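Local coordinates for protein dipeptidase AC. Metallo peptidase. MEROPS family M19 (Rhodobacter sphaeroides, PDB 3LY0) that probably hydrolyses dipeptides as a zinc metallopeptidase, and here holds two zinc ions and a phosphinate mimic of L-Ala-D-Ala, at residues Arg244-Arg249 and Gly259-Asn264. Residues are numbered along the deposited sequence; the frame is centred on the assembly and turned at random.
Sequences RNLTDR and GMVGLN. With LY0 ((2R)-3-[(R)-[(1R)-1-aminoethyl](hydroxy)phosphoryl]-2-methylpropanoic acid), chain C.
The backbone carbonyl O of H233 accepts hydrogen bonds from R244 NH2 and, from 259-264, N264 ND2. Both nitrogens are donors; they lie side by side, 3.6 Å apart, because they share this acceptor, not because they bond each other. N264 ND2 stands oblique to the guanidinium. N264 OD1 accepts a hydrogen bond from the backbone N of A266, which fixes how the amide is turned. R244 NH2 also donates to O62 of the inhibitor LY0, 3.0 Å away and nearly straight (175°). R244 NE completes the grip, giving LY0 O61 a 2.7 Å bond, bent to 157°. The carboxylate of LY0 thus meets the guanidinium at its edge, with C6 in the guanidinium plane. The arginine chain bends at chi2 (-78°) and chi3, which brings this edge round to the carboxylate. An alanine here would remove both bonds to the inhibitor and would probably leave its carboxylate without a charged mate and H233 O with one donor fewer. Farther along, L246 CD1 meets V261 CG2 tip to tip at 3.8 Å. This buried apolar touch packs the loop before helix 248-256 against strand 260-263, within a beta-alpha-beta unit of the barrel. H233 also binds zinc, so its shared carbonyl probably couples R244 to the metal site. The paired bonds suggest that R244 reads the C-terminal carboxylate of a dipeptide substrate.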
ATOM      1  N   ARG A 244      -4.571   7.880   9.652  1.00 10.02           N
ATOM      2  CA  ARG A 244      -4.186   6.781   8.761  1.00 10.71           C
ATOM      3  C   ARG A 244      -3.485   5.613   9.455  1.00  9.81           C
ATOM      4  O   ARG A 244      -3.333   4.535   8.867  1.00 10.17           O
ATOM      5  CB  ARG A 244      -3.334   7.314   7.618  1.00  8.67           C
ATOM      6  CG  ARG A 244      -4.165   7.836   6.456  1.00  9.78           C
ATOM      7  CD  ARG A 244      -4.700   6.682   5.616  1.00 10.90           C
ATOM      8  NE  ARG A 244      -3.691   6.144   4.702  1.00 10.10           N
ATOM      9  CZ  ARG A 244      -3.048   4.987   4.849  1.00 11.09           C
ATOM     10  NH1 ARG A 244      -3.272   4.198   5.893  1.00 10.47           N
ATOM     11  NH2 ARG A 244      -2.183   4.607   3.916  1.00  9.75           N
ATOM     12  N   ASN A 245      -3.044   5.820  10.691  1.00 10.54           N
ATOM     13  CA  ASN A 245      -2.316   4.779  11.418  1.00  9.52           C
ATOM     14  C   ASN A 245      -3.210   3.854  12.252  1.00  9.84           C
ATOM     15  O   ASN A 245      -4.427   4.066  12.351  1.00 11.34           O
ATOM     16  CB  ASN A 245      -1.192   5.414  12.241  1.00  9.44           C
ATOM     17  CG  ASN A 245      -0.039   5.883  11.372  1.00  9.02           C
ATOM     18  OD1 ASN A 245       0.108   5.440  10.226  1.00  9.45           O
ATOM     19  ND2 ASN A 245       0.792   6.759  11.910  1.00 10.90           N
ATOM     20  N   LEU A 246      -2.601   2.817  12.819  1.00  9.81           N
ATOM     21  CA  LEU A 246      -3.338   1.753  13.485  1.00 10.48           C
ATOM     22  C   LEU A 246      -3.143   1.834  14.996  1.00 10.38           C
ATOM     23  O   LEU A 246      -2.018   1.929  15.476  1.00 11.54           O
ATOM     24  CB  LEU A 246      -2.847   0.390  12.978  1.00 10.15           C
ATOM     25  CG  LEU A 246      -3.162   0.063  11.514  1.00 10.77           C
ATOM     26  CD1 LEU A 246      -2.285  -1.072  11.019  1.00 11.52           C
ATOM     27  CD2 LEU A 246      -4.628  -0.271  11.336  1.00 11.87           C
ATOM     28  N   THR A 247      -4.239   1.768  15.741  1.00 11.45           N
ATOM     29  CA  THR A 247      -4.143   1.772  17.204  1.00 12.47           C
ATOM     30  C   THR A 247      -3.669   0.413  17.705  1.00 12.01           C
ATOM     31  O   THR A 247      -3.685  -0.583  16.967  1.00 12.25           O
ATOM     32  CB  THR A 247      -5.496   2.064  17.860  1.00 13.26           C
ATOM     33  OG1 THR A 247      -6.374   0.947  17.656  1.00 14.13           O
ATOM     34  CG2 THR A 247      -6.128   3.316  17.264  1.00 15.42           C
ATOM     35  N   ASP A 248      -3.240   0.366  18.961  1.00 13.59           N
ATOM     36  CA  ASP A 248      -2.787  -0.896  19.530  1.00 12.76           C
ATOM     37  C   ASP A 248      -3.898  -1.938  19.532  1.00 14.86           C
ATOM     38  O   ASP A 248      -3.637  -3.132  19.358  1.00 16.03           O
ATOM     39  CB  ASP A 248      -2.227  -0.692  20.945  1.00 14.69           C
ATOM     40  CG  ASP A 248      -0.849  -0.048  20.942  1.00 18.16           C
ATOM     41  OD1 ASP A 248      -0.265   0.155  19.856  1.00 15.84           O
ATOM     42  OD2 ASP A 248      -0.348   0.257  22.043  1.00 21.57           O
ATOM     43  N   ARG A 249      -5.137  -1.485  19.713  1.00 14.96           N
ATOM     44  CA  ARG A 249      -6.281  -2.381  19.668  1.00 14.22           C
ATOM     45  C   ARG A 249      -6.407  -2.996  18.280  1.00 14.98           C
ATOM     46  O   ARG A 249      -6.632  -4.195  18.136  1.00 14.95           O
ATOM     47  CB  ARG A 249      -7.569  -1.649  20.036  1.00 14.97           C
ATOM     48  CG  ARG A 249      -8.759  -2.594  20.206  1.00 19.98           C
ATOM     49  CD  ARG A 249     -10.070  -1.848  20.327  1.00 19.24           C
ATOM     50  NE  ARG A 249     -10.371  -1.110  19.104  1.00 18.78           N
ATOM     51  CZ  ARG A 249     -11.023  -1.625  18.064  1.00 22.60           C
ATOM     52  NH1 ARG A 249     -11.459  -2.877  18.104  1.00 23.33           N
ATOM     53  NH2 ARG A 249     -11.240  -0.887  16.988  1.00 20.37           N
ATOM     54  N   GLY A 259      -2.134 -11.708  10.639  1.00 12.15           N
ATOM     55  CA  GLY A 259      -2.155 -10.772   9.527  1.00 12.59           C
ATOM     56  C   GLY A 259      -0.823 -10.133   9.172  1.00 11.61           C
ATOM     57  O   GLY A 259       0.235 -10.737   9.308  1.00 13.69           O
ATOM     58  N   MET A 260      -0.875  -8.899   8.683  1.00 10.02           N
ATOM     59  CA  MET A 260       0.331  -8.269   8.163  1.00  9.66           C
ATOM     60  C   MET A 260       0.139  -6.770   8.092  1.00  9.58           C
ATOM     61  O   MET A 260      -0.939  -6.279   7.706  1.00 10.73           O
ATOM     62  CB  MET A 260       0.610  -8.819   6.757  1.00 11.26           C
ATOM     63  CG  MET A 260       1.906  -8.335   6.118  1.00 11.42           C
ATOM     64  SD  MET A 260       3.453  -8.979   6.882  1.00  8.65           S
ATOM     65  CE  MET A 260       4.649  -8.246   5.757  1.00 13.17           C
ATOM     66  N   VAL A 261       1.185  -6.043   8.488  1.00  9.86           N
ATOM     67  CA  VAL A 261       1.205  -4.593   8.326  1.00  9.58           C
ATOM     68  C   VAL A 261       2.465  -4.190   7.582  1.00  9.90           C
ATOM     69  O   VAL A 261       3.571  -4.589   7.957  1.00  9.29           O
ATOM     70  CB  VAL A 261       1.129  -3.848   9.681  1.00 11.57           C
ATOM     71  CG1 VAL A 261       1.293  -2.342   9.464  1.00 12.57           C
ATOM     72  CG2 VAL A 261      -0.199  -4.139  10.368  1.00 12.11           C
ATOM     73  N   GLY A 262       2.290  -3.415   6.513  1.00  9.15           N
ATOM     74  CA  GLY A 262       3.422  -2.856   5.799  1.00  9.81           C
ATOM     75  C   GLY A 262       3.736  -1.444   6.266  1.00  9.83           C
ATOM     76  O   GLY A 262       2.846  -0.591   6.322  1.00  8.67           O
ATOM     77  N   LEU A 263       5.000  -1.204   6.613  1.00  9.04           N
ATOM     78  CA  LEU A 263       5.450   0.115   7.042  1.00  9.21           C
ATOM     79  C   LEU A 263       5.388   1.138   5.911  1.00  9.26           C
ATOM     80  O   LEU A 263       6.042   0.973   4.883  1.00  9.64           O
ATOM     81  CB  LEU A 263       6.883   0.034   7.568  1.00  9.60           C
ATOM     82  CG  LEU A 263       7.412   1.343   8.168  1.00  9.40           C
ATOM     83  CD1 LEU A 263       6.962   1.519   9.606  1.00 11.74           C
ATOM     84  CD2 LEU A 263       8.941   1.395   8.059  1.00 13.39           C
ATOM     85  N   ASN A 264       4.613   2.202   6.125  1.00  9.30           N
ATOM     86  CA  ASN A 264       4.453   3.274   5.149  1.00  9.02           C
ATOM     87  C   ASN A 264       5.603   4.277   5.302  1.00 10.55           C
ATOM     88  O   ASN A 264       5.889   4.722   6.420  1.00 10.36           O
ATOM     89  CB  ASN A 264       3.095   3.943   5.382  1.00  9.25           C
ATOM     90  CG  ASN A 264       2.692   4.855   4.250  1.00  9.95           C
ATOM     91  OD1 ASN A 264       3.535   5.497   3.635  1.00 10.58           O
ATOM     92  ND2 ASN A 264       1.395   4.910   3.964  1.00 10.19           N
TER
HETATM   93  P   LY0 C 363      -1.745   7.089  -1.275  1.00 12.30           P
HETATM   94  C1  LY0 C 363      -2.619   9.017  -3.097  1.00 16.69           C
HETATM   95  N1  LY0 C 363      -2.481   6.649  -3.817  1.00 11.58           N
HETATM   96  C2  LY0 C 363      -1.897   7.692  -2.992  1.00 13.43           C
HETATM   97  C4  LY0 C 363      -0.657   8.205  -0.303  1.00 13.75           C
HETATM   98  C5  LY0 C 363      -1.200   8.630   1.033  1.00 13.92           C
HETATM   99  C6  LY0 C 363      -1.753   7.482   1.833  1.00 12.37           C
HETATM  100  C7  LY0 C 363      -0.299   9.557   1.808  1.00 16.28           C
HETATM  101  O31 LY0 C 363      -1.175   5.695  -1.386  1.00 12.01           O
HETATM  102  O32 LY0 C 363      -3.174   6.991  -0.645  1.00 11.45           O
HETATM  103  O61 LY0 C 363      -2.523   7.747   2.918  1.00 12.92           O
HETATM  104  O62 LY0 C 363      -1.548   6.301   1.506  1.00 11.69           O